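Local structure of glycosyl hydrolases family 31 family protein (Aspergillus niger, 6DRU) at residues P245-L250 / L599-F603. The protein catalyses the release of alpha-xylose from the non-reducing terminal glucose of xyloglucan oligosaccharides, as a glycoside hydrolase of family 31. Coordinates in Å, arbitrary orientation, origin at the centre of the assembly. Numbering follows the deposited sequence.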
# COMPACT_ATOMS: atom_id res chain seq x y z
N PRO A 245 4.42 25.13 -39.55
CA PRO A 245 5.84 25.11 -39.23
C PRO A 245 6.56 26.28 -39.90
O PRO A 245 6.10 26.79 -40.93
CB PRO A 245 6.31 23.76 -39.80
CG PRO A 245 5.39 23.54 -40.95
CD PRO A 245 4.05 24.09 -40.52
N PRO A 246 7.69 26.72 -39.34
CA PRO A 246 8.50 27.72 -40.03
C PRO A 246 9.09 27.13 -41.30
O PRO A 246 9.45 25.96 -41.35
CB PRO A 246 9.58 28.07 -39.01
CG PRO A 246 9.68 26.87 -38.14
CD PRO A 246 8.29 26.30 -38.06
N ASP A 247 9.19 27.97 -42.33
CA ASP A 247 9.57 27.48 -43.66
C ASP A 247 10.96 26.84 -43.65
O ASP A 247 11.19 25.87 -44.38
CB ASP A 247 9.52 28.62 -44.68
CG ASP A 247 8.10 29.07 -44.97
OD1 ASP A 247 7.16 28.25 -44.83
OD2 ASP A 247 7.91 30.25 -45.34
N PHE A 248 11.88 27.36 -42.84
CA PHE A 248 13.24 26.84 -42.86
C PHE A 248 13.30 25.40 -42.37
O PHE A 248 14.16 24.63 -42.81
CB PHE A 248 14.16 27.73 -42.01
CG PHE A 248 14.09 27.46 -40.54
CD1 PHE A 248 13.09 28.03 -39.76
CD2 PHE A 248 15.02 26.64 -39.92
CE1 PHE A 248 13.03 27.78 -38.41
CE2 PHE A 248 14.96 26.39 -38.57
CZ PHE A 248 13.96 26.96 -37.81
N SER A 249 12.40 25.00 -41.47
CA SER A 249 12.41 23.65 -40.92
C SER A 249 12.06 22.59 -41.95
O SER A 249 12.28 21.40 -41.69
CB SER A 249 11.45 23.56 -39.74
OG SER A 249 10.12 23.83 -40.14
N LEU A 250 11.54 22.97 -43.11
CA LEU A 250 11.17 22.00 -44.14
C LEU A 250 12.35 21.61 -45.03
O LEU A 250 12.16 20.82 -45.96
CB LEU A 250 10.04 22.56 -45.00
CG LEU A 250 8.77 22.97 -44.26
CD1 LEU A 250 7.76 23.59 -45.21
CD2 LEU A 250 8.17 21.76 -43.55
N LEU A 599 5.38 20.54 -49.59
CA LEU A 599 5.50 20.35 -48.15
C LEU A 599 4.72 21.42 -47.39
O LEU A 599 3.94 21.11 -46.48
CB LEU A 599 6.97 20.37 -47.74
CG LEU A 599 7.78 19.13 -48.11
CD1 LEU A 599 9.27 19.42 -47.98
CD2 LEU A 599 7.38 17.96 -47.23
N LYS A 600 4.94 22.69 -47.73
CA LYS A 600 4.26 23.77 -47.02
C LYS A 600 2.75 23.70 -47.22
O LYS A 600 1.99 24.11 -46.34
CB LYS A 600 4.82 25.12 -47.47
CG LYS A 600 4.06 26.33 -46.96
CD LYS A 600 4.51 27.61 -47.65
CE LYS A 600 4.27 28.82 -46.76
NZ LYS A 600 5.11 29.99 -47.16
N SER A 601 2.30 23.14 -48.34
CA SER A 601 0.87 23.02 -48.59
C SER A 601 0.24 21.91 -47.76
O SER A 601 -0.84 22.09 -47.19
CB SER A 601 0.62 22.78 -50.08
OG SER A 601 -0.77 22.80 -50.36
N ILE A 602 0.91 20.76 -47.66
CA ILE A 602 0.34 19.66 -46.89
C ILE A 602 0.50 19.90 -45.39
O ILE A 602 -0.31 19.42 -44.59
CB ILE A 602 0.95 18.31 -47.31
CG1 ILE A 602 2.45 18.26 -47.00
CG2 ILE A 602 0.70 18.06 -48.79
CD1 ILE A 602 3.09 16.93 -47.34
N PHE A 603 1.53 20.64 -44.98
CA PHE A 603 1.65 21.03 -43.58
C PHE A 603 0.56 22.02 -43.20
O PHE A 603 0.14 22.07 -42.04
CB PHE A 603 3.03 21.63 -43.30
CG PHE A 603 4.02 20.63 -42.77
CD1 PHE A 603 4.10 20.38 -41.41
CD2 PHE A 603 4.87 19.96 -43.63
CE1 PHE A 603 5.02 19.47 -40.92
CE2 PHE A 603 5.79 19.05 -43.14
CZ PHE A 603 5.86 18.80 -41.78
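The 3-10 turn of 247-250 is tied by L250 N to D247 O (3.2 Å), while P246 O accepts both S249 N (3.1 Å) and S249 OG (2.5 Å); serine suits this buried place because its short hydroxyl folds back onto the backbone. L250 O is taken by R592, and S601 OG by the carbonyl of G715. F603 N donates to L599 O (2.9 Å), a helical bond. Across the gap the one polar link is an exposed salt bridge, D247 OD2 to K600 NZ at 3.3 Å, weak as a hydrogen bond and reached by an extended lysine. Beneath it, buried, branched L250 packs against L599 and F603: CD2 makes a CH-pi contact 4.0 Å from the F603 ring centroid, and CD1 lies 4.2 Å from L599 CB. Rigid P245 sets CG 3.4 Å from F603 CD1; W512 and F553 meet that ring edge-to-face. The contact docks helix 596-609 against the loop leading into strand 252-254, the first strand of the family 31 TIM barrel.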